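Local coordinates for uncharacterized protein AF_0060 (PDB 2P06) that is uncharacterized but, as a magnesium-binding member of the MazG nucleotide pyrophosphohydrolase family, probably hydrolyses nucleoside triphosphates to monophosphates and pyrophosphate, at residues B[40-45]-B[88-93]; B[47-50]-B[55-58]; B[51-56]-B[95-100]. All coordinates share one frame; numbering follows the deposited sequence.

Contact 1 (B[40-45]-B[88-93]); sequences MKRVSR and LLDVAN. With MG (magnesium ion), chain E.
Between residues 40-45, on helix 22-43, and residues 88-93, midway along helix 81-103, the nearest CA atoms are those of Arg-42 and Asp-90, 9.8 Å apart, so the gap has to be spanned by side chains. Arg-42 does most of the reaching. A chi1 of 69° tucks CG in over its own main chain, and a bend at chi3 (-64°) turns the guanidinium back toward Asp-90. NH2 then forms a salt bridge with OD1 of Asp-90 at 3.0 Å. The carboxylate lies at the guanidinium edge, close to its plane, but the two planes are turned 80° against each other. That angle rules out the coplanar, two-pronged pairing: one nitrogen serves one oxygen, although NH2 also passes 3.3 Å from OD2. Little surface is involved, 84 Å² in all, and the contact is essentially this single charged pair.

The two carboxylate oxygens of Asp-90 divide their work. OD2 binds the magnesium ion at 2.5 Å, while OD1 takes a second salt bridge from Lys-38, so two basic side chains meet the oxygen that does not bind the metal. This pairing probably offsets negative charge near the ion and limits rotation of the carboxylate. Arg-42 is itself shared, since NH1 pairs with Glu-68, another metal ligand. It therefore acts in the second shell on two first-shell residues. Water 1, at 2.1 Å from the magnesium, and water 2 join Asp-90, Glu-68, Glu-71 and Glu-87 in a six-member coordination shell. Acidic residues spaced in this way on two consecutive helices match the EExxE...ExxD metal-binding signature of the all-alpha MazG-type NTP pyrophosphatases; the contact supplies one ligand of that magnesium site and a second-shell arginine.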
# COMPACT_ATOMS: atom_id res chain seq x y z
N MSE B 40 -15.83 -10.05 -10.58
CA MSE B 40 -15.93 -11.32 -11.30
C MSE B 40 -17.35 -11.80 -11.44
O MSE B 40 -17.78 -12.13 -12.52
CB MSE B 40 -15.27 -12.45 -10.53
CG MSE B 40 -14.50 -13.28 -11.41
SE MSE B 40 -13.16 -11.94 -11.55
CE MSE B 40 -12.02 -12.69 -10.15
N LYS B 41 -18.02 -11.91 -10.31
CA LYS B 41 -19.36 -12.44 -10.24
C LYS B 41 -20.29 -11.65 -11.14
O LYS B 41 -21.20 -12.23 -11.74
CB LYS B 41 -19.88 -12.44 -8.80
CG LYS B 41 -19.58 -13.73 -8.05
CD LYS B 41 -19.20 -13.49 -6.60
CE LYS B 41 -20.34 -12.92 -5.78
NZ LYS B 41 -19.97 -12.83 -4.32
N ARG B 42 -20.06 -10.35 -11.27
CA ARG B 42 -21.03 -9.58 -12.05
C ARG B 42 -20.61 -9.22 -13.46
O ARG B 42 -21.48 -9.00 -14.30
CB ARG B 42 -21.57 -8.38 -11.26
CG ARG B 42 -20.63 -7.28 -10.99
CD ARG B 42 -21.28 -6.32 -9.96
NE ARG B 42 -22.49 -5.67 -10.47
CZ ARG B 42 -23.42 -5.09 -9.71
NH1 ARG B 42 -24.48 -4.54 -10.28
NH2 ARG B 42 -23.31 -5.05 -8.39
N VAL B 43 -19.31 -9.25 -13.74
CA VAL B 43 -18.79 -8.96 -15.08
C VAL B 43 -19.51 -9.83 -16.13
O VAL B 43 -19.76 -9.40 -17.26
CB VAL B 43 -17.23 -9.14 -15.15
CG1 VAL B 43 -16.84 -10.60 -15.07
CG2 VAL B 43 -16.68 -8.57 -16.39
N SER B 44 -19.87 -11.04 -15.71
CA SER B 44 -20.57 -12.04 -16.54
C SER B 44 -22.01 -11.67 -16.96
O SER B 44 -22.42 -11.94 -18.09
CB SER B 44 -20.60 -13.35 -15.74
OG SER B 44 -19.60 -13.33 -14.71
N ARG B 45 -22.74 -11.02 -16.06
CA ARG B 45 -24.18 -10.82 -16.17
C ARG B 45 -24.59 -9.84 -17.29
O ARG B 45 -23.79 -8.98 -17.68
CB ARG B 45 -24.73 -10.35 -14.81
CG ARG B 45 -24.56 -11.40 -13.69
CD ARG B 45 -25.03 -10.90 -12.32
NE ARG B 45 -26.34 -10.23 -12.36
CZ ARG B 45 -27.53 -10.81 -12.10
NH1 ARG B 45 -27.63 -12.10 -11.78
NH2 ARG B 45 -28.63 -10.07 -12.17
N LEU B 88 -21.46 -3.01 0.24
CA LEU B 88 -20.27 -2.18 0.42
C LEU B 88 -19.22 -2.44 -0.67
O LEU B 88 -18.60 -1.50 -1.17
CB LEU B 88 -19.66 -2.41 1.82
CG LEU B 88 -20.52 -1.95 3.00
CD1 LEU B 88 -20.06 -2.64 4.31
CD2 LEU B 88 -20.52 -0.43 3.13
N LEU B 89 -19.06 -3.70 -1.05
CA LEU B 89 -18.18 -4.09 -2.16
C LEU B 89 -18.64 -3.44 -3.47
O LEU B 89 -17.83 -2.87 -4.21
CB LEU B 89 -18.13 -5.62 -2.31
CG LEU B 89 -17.52 -6.39 -1.13
CD1 LEU B 89 -17.72 -7.93 -1.29
CD2 LEU B 89 -16.01 -6.02 -0.95
N ASP B 90 -19.94 -3.48 -3.74
CA ASP B 90 -20.51 -2.88 -4.95
C ASP B 90 -20.26 -1.38 -4.98
O ASP B 90 -19.82 -0.85 -5.98
CB ASP B 90 -22.02 -3.12 -5.04
CG ASP B 90 -22.39 -4.55 -5.40
OD1 ASP B 90 -21.55 -5.28 -5.97
OD2 ASP B 90 -23.58 -4.92 -5.12
N VAL B 91 -20.53 -0.68 -3.88
CA VAL B 91 -20.31 0.79 -3.86
C VAL B 91 -18.84 1.11 -4.07
O VAL B 91 -18.54 1.99 -4.85
CB VAL B 91 -20.87 1.47 -2.60
CG1 VAL B 91 -20.41 2.95 -2.50
CG2 VAL B 91 -22.41 1.37 -2.58
N ALA B 92 -17.94 0.38 -3.41
CA ALA B 92 -16.50 0.62 -3.54
C ALA B 92 -16.06 0.43 -5.00
O ALA B 92 -15.30 1.25 -5.54
CB ALA B 92 -15.67 -0.30 -2.62
N ASN B 93 -16.52 -0.66 -5.61
CA ASN B 93 -16.21 -0.92 -7.02
C ASN B 93 -16.67 0.21 -7.91
O ASN B 93 -15.89 0.71 -8.71
CB ASN B 93 -16.79 -2.24 -7.51
CG ASN B 93 -15.84 -3.42 -7.29
OD1 ASN B 93 -14.62 -3.26 -7.30
ND2 ASN B 93 -16.41 -4.62 -7.16
MG MG E . -25.65 -3.56 -4.98
O HOH W 1 -26.09 -5.13 -6.26
O HOH W 2 -24.73 -1.90 -3.39

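Contact 2 (B[47-50]-B[55-58]); sequences GNTP and DFSE
Thr-49 and Phe-56 carry the apolar part of this contact, in which the connection leaving helix 22-43 meets the residues that lead out of the short helix 52-55. The methyl CG2 of Thr-49 lies over one face of the Phe-56 ring, 3.8 Å from the centroid and 25° off the ring normal, which meets the geometry of a CH-pi interaction. It is displaced toward the rim, and CZ is the ring atom it approaches most closely, at 3.5 Å. With chi1 at -74° the Phe-56 ring swings away from its own carbonyl and out to the methyl, and the two side chains arrive from opposite directions.

A second kind of contact occurs at the ring margin. The carbonyl O of Gly-47 lies near the ring plane, 3.8 Å from CZ of Phe-56, where the slightly positive hydrogen-bearing edge faces a carbonyl oxygen. Gly-47 itself has a positive phi of 80°, a conformation that glycine adopts readily.

Two hydroxyls bond locally. OG1 of Thr-49 accepts from the backbone N of Arg-51, forming an ST turn just ahead of helix 52-55. The modelled approach of Asp-55 OD2 to this hydroxyl is too short to be credible, and the relation between the two side chains remains doubtful. Further on, the Ser-57 hydroxyl accepts a hydrogen bond from the backbone N of Arg-60, capping the start of helix 58-77.

All of this lies at the surface, with 179 Å² buried between the segments. The dependable evidence is a methyl over an aromatic face and a carbonyl at its edge, which implies that the secure part of the contact between the loops before and after helix 52-55 rests on dispersion and weak electrostatics.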
# COMPACT_ATOMS: atom_id res chain seq x y z
N GLY B 47 -25.68 -6.94 -19.72
CA GLY B 47 -25.50 -5.49 -19.62
C GLY B 47 -24.28 -5.07 -18.82
O GLY B 47 -24.15 -3.90 -18.44
N ASN B 48 -23.38 -6.02 -18.58
CA ASN B 48 -22.13 -5.76 -17.88
C ASN B 48 -20.93 -6.03 -18.83
O ASN B 48 -20.90 -7.04 -19.55
CB ASN B 48 -22.03 -6.62 -16.61
CG ASN B 48 -22.96 -6.13 -15.48
OD1 ASN B 48 -23.49 -5.02 -15.52
ND2 ASN B 48 -23.15 -6.97 -14.47
N THR B 49 -19.98 -5.11 -18.82
CA THR B 49 -18.79 -5.18 -19.68
C THR B 49 -17.60 -5.48 -18.78
O THR B 49 -17.64 -5.15 -17.59
CB THR B 49 -18.54 -3.85 -20.41
OG1 THR B 49 -17.14 -3.68 -20.62
CG2 THR B 49 -19.06 -2.65 -19.61
N PRO B 50 -16.55 -6.12 -19.32
CA PRO B 50 -15.39 -6.37 -18.49
C PRO B 50 -14.62 -5.14 -18.01
O PRO B 50 -13.81 -5.28 -17.12
CB PRO B 50 -14.49 -7.25 -19.38
CG PRO B 50 -14.97 -7.11 -20.71
CD PRO B 50 -16.40 -6.70 -20.66
N ASP B 55 -15.47 1.47 -20.75
CA ASP B 55 -16.56 1.29 -21.70
C ASP B 55 -17.75 2.24 -21.52
O ASP B 55 -18.44 2.56 -22.49
CB ASP B 55 -17.06 -0.15 -21.61
CG ASP B 55 -16.04 -1.15 -22.12
OD1 ASP B 55 -15.10 -0.74 -22.84
OD2 ASP B 55 -16.16 -2.35 -21.79
N PHE B 56 -18.00 2.65 -20.29
CA PHE B 56 -19.20 3.42 -19.96
C PHE B 56 -18.84 4.89 -19.86
O PHE B 56 -17.69 5.25 -19.62
CB PHE B 56 -19.79 2.96 -18.63
CG PHE B 56 -20.50 1.63 -18.68
CD1 PHE B 56 -21.21 1.23 -19.80
CD2 PHE B 56 -20.52 0.82 -17.57
CE1 PHE B 56 -21.90 0.00 -19.82
CE2 PHE B 56 -21.19 -0.41 -17.58
CZ PHE B 56 -21.88 -0.81 -18.70
N SER B 57 -19.84 5.75 -20.05
CA SER B 57 -19.67 7.18 -19.90
C SER B 57 -19.62 7.55 -18.42
O SER B 57 -20.03 6.77 -17.57
CB SER B 57 -20.84 7.91 -20.55
OG SER B 57 -22.07 7.63 -19.88
N GLU B 58 -19.12 8.75 -18.15
CA GLU B 58 -19.13 9.32 -16.81
C GLU B 58 -20.56 9.35 -16.29
O GLU B 58 -20.80 9.00 -15.13
CB GLU B 58 -18.55 10.73 -16.81
CG GLU B 58 -17.03 10.82 -17.04
CD GLU B 58 -16.62 10.72 -18.50
OE1 GLU B 58 -17.47 10.58 -19.42
OE2 GLU B 58 -15.40 10.80 -18.73

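Contact 3 (B[51-56]-B[95-100])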
# COMPACT_ATOMS: atom_id res chain seq x y z
N ARG B 51 -14.86 -3.96 -18.60
CA ARG B 51 -14.11 -2.74 -18.26
C ARG B 51 -15.02 -1.51 -18.19
O ARG B 51 -14.86 -0.57 -18.98
CB ARG B 51 -12.95 -2.51 -19.25
CG ARG B 51 -12.25 -3.78 -19.71
CD ARG B 51 -10.77 -3.61 -20.00
NE ARG B 51 -10.40 -2.39 -20.72
CZ ARG B 51 -10.51 -2.20 -22.03
NH1 ARG B 51 -10.10 -1.04 -22.55
NH2 ARG B 51 -11.03 -3.13 -22.83
N PRO B 52 -15.96 -1.50 -17.22
CA PRO B 52 -16.89 -0.37 -17.08
C PRO B 52 -16.20 0.98 -16.91
O PRO B 52 -16.70 1.99 -17.40
CB PRO B 52 -17.74 -0.74 -15.85
CG PRO B 52 -16.97 -1.79 -15.14
CD PRO B 52 -16.19 -2.52 -16.17
N TRP B 53 -15.05 1.01 -16.26
CA TRP B 53 -14.27 2.22 -16.15
C TRP B 53 -13.82 2.81 -17.48
O TRP B 53 -13.41 3.96 -17.52
CB TRP B 53 -13.03 1.97 -15.28
CG TRP B 53 -12.18 0.87 -15.74
CD1 TRP B 53 -11.13 0.94 -16.61
CD2 TRP B 53 -12.32 -0.50 -15.38
NE1 TRP B 53 -10.58 -0.29 -16.78
CE2 TRP B 53 -11.30 -1.19 -16.03
CE3 TRP B 53 -13.18 -1.20 -14.52
CZ2 TRP B 53 -11.12 -2.57 -15.88
CZ3 TRP B 53 -13.00 -2.57 -14.36
CH2 TRP B 53 -11.97 -3.23 -15.05
N PHE B 54 -13.84 2.00 -18.54
CA PHE B 54 -13.41 2.41 -19.88
C PHE B 54 -14.58 2.44 -20.87
O PHE B 54 -14.65 3.33 -21.72
CB PHE B 54 -12.34 1.45 -20.39
CG PHE B 54 -11.77 1.80 -21.74
CD1 PHE B 54 -10.78 2.77 -21.88
CD2 PHE B 54 -12.20 1.13 -22.88
CE1 PHE B 54 -10.25 3.08 -23.12
CE2 PHE B 54 -11.68 1.44 -24.15
CZ PHE B 54 -10.70 2.42 -24.26
N ASP B 55 -15.47 1.47 -20.75
CA ASP B 55 -16.56 1.29 -21.70
C ASP B 55 -17.75 2.24 -21.52
O ASP B 55 -18.44 2.56 -22.49
CB ASP B 55 -17.06 -0.15 -21.61
CG ASP B 55 -16.04 -1.15 -22.12
OD1 ASP B 55 -15.10 -0.74 -22.84
OD2 ASP B 55 -16.16 -2.35 -21.79
N PHE B 56 -18.00 2.65 -20.29
CA PHE B 56 -19.20 3.42 -19.96
C PHE B 56 -18.84 4.89 -19.86
O PHE B 56 -17.69 5.25 -19.62
CB PHE B 56 -19.79 2.96 -18.63
CG PHE B 56 -20.50 1.63 -18.68
CD1 PHE B 56 -21.21 1.23 -19.80
CD2 PHE B 56 -20.52 0.82 -17.57
CE1 PHE B 56 -21.90 0.00 -19.82
CE2 PHE B 56 -21.19 -0.41 -17.58
CZ PHE B 56 -21.88 -0.81 -18.70
N CYS B 95 -17.32 3.36 -7.07
CA CYS B 95 -16.47 4.53 -6.80
C CYS B 95 -15.19 4.38 -7.61
O CYS B 95 -14.70 5.35 -8.18
CB CYS B 95 -16.09 4.64 -5.33
SG CYS B 95 -17.46 5.13 -4.27
N MSE B 96 -14.62 3.18 -7.59
CA MSE B 96 -13.40 2.90 -8.31
C MSE B 96 -13.56 3.08 -9.82
O MSE B 96 -12.70 3.67 -10.49
CB MSE B 96 -12.92 1.49 -8.03
CG MSE B 96 -11.60 1.24 -8.70
SE MSE B 96 -10.87 -0.47 -8.26
CE MSE B 96 -11.90 -1.58 -9.27
N TYR B 97 -14.65 2.56 -10.37
CA TYR B 97 -14.86 2.64 -11.83
C TYR B 97 -14.98 4.10 -12.26
O TYR B 97 -14.37 4.51 -13.23
CB TYR B 97 -16.08 1.84 -12.27
CG TYR B 97 -16.09 0.39 -11.87
CD1 TYR B 97 -14.92 -0.31 -11.63
CD2 TYR B 97 -17.29 -0.30 -11.77
CE1 TYR B 97 -14.92 -1.64 -11.27
CE2 TYR B 97 -17.32 -1.61 -11.39
CZ TYR B 97 -16.13 -2.28 -11.13
OH TYR B 97 -16.16 -3.61 -10.74
N LEU B 98 -15.76 4.89 -11.53
CA LEU B 98 -15.93 6.28 -11.91
C LEU B 98 -14.63 7.04 -11.69
O LEU B 98 -14.25 7.88 -12.50
CB LEU B 98 -17.08 6.92 -11.14
CG LEU B 98 -17.37 8.39 -11.42
CD1 LEU B 98 -17.62 8.61 -12.91
CD2 LEU B 98 -18.59 8.78 -10.55
N TRP B 99 -13.95 6.78 -10.57
CA TRP B 99 -12.65 7.40 -10.33
C TRP B 99 -11.70 7.13 -11.50
O TRP B 99 -10.95 8.02 -11.92
CB TRP B 99 -12.04 6.92 -9.00
CG TRP B 99 -10.71 7.54 -8.71
CD1 TRP B 99 -10.48 8.69 -8.01
CD2 TRP B 99 -9.43 7.07 -9.13
NE1 TRP B 99 -9.14 8.96 -7.97
CE2 TRP B 99 -8.47 7.98 -8.66
CE3 TRP B 99 -8.99 5.94 -9.85
CZ2 TRP B 99 -7.10 7.82 -8.89
CZ3 TRP B 99 -7.61 5.79 -10.08
CH2 TRP B 99 -6.70 6.72 -9.62
N GLY B 100 -11.70 5.90 -11.98
CA GLY B 100 -10.83 5.51 -13.07
C GLY B 100 -11.15 6.27 -14.35
O GLY B 100 -10.26 6.76 -15.02
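Pro-52 and Trp-53 both meet the ring of Tyr-97, by different geometry. CG of Pro-52 stands over one face of the phenol ring, 3.8 Å from the centroid and 16° off the normal, a CH-pi contact. Trp-53 brings the edge of its indole instead: a chi1 of 56° sets the ring system so that CE3 comes within 3.5 Å of CD1 of Tyr-97. The ring planes are inclined at 41°, so this is an oblique aromatic pair. The backbones are close as well, the CA atoms of Trp-53 and Tyr-97 being 4.4 Å apart. Gly-100 probably allows this closeness, since even a CB there would lie about 3.5 Å from CB of Trp-53.

In the next shell, Phe-94 meets the Tyr-97 ring edge-to-face, and Leu-61 and Tyr-39 bring in helices 58-77 and 22-43. The indole is oriented from another chain: its NE1 hydrogen-bonds to the carbonyl O of Met-22 of the second subunit. Within helix 52-55, the Arg-51 carbonyl O accepts from the backbone N of both Phe-54 and Asp-55, which fixes the single turn presenting proline and tryptophan. A serine in place of Tyr-97 would probably open a gap beneath Pro-52 and leave the Trp-53 edge without its aromatic partner. Contact between the segments is thus apolar and aromatic, and the indole's polar need is met across the subunit interface.

Contacts 1 and 3 both use helix 81-103 and have centres about 12 Å apart; along the chain their segments alternate. Contact 2 is nested in the loop closed by contact 1 and shares Asp-55 and Phe-56 with contact 3, whose centre lies about 7 Å away. A probable hydrogen bond from Asn-48 ND2 to Arg-42 O, 2.6 Å, ties contact 2 directly to contact 1. Contact 1 alone reaches the magnesium ion, since the side chains of Tyr-97 and Phe-56 remain about 11 Å and 14 Å from it. Contact 2 also touches contact 3, Glu-58 O lying 3.9 Å from Leu-98 CD1, whereas contacts 1 and 3 are joined through helix 81-103 and both touch the second subunit.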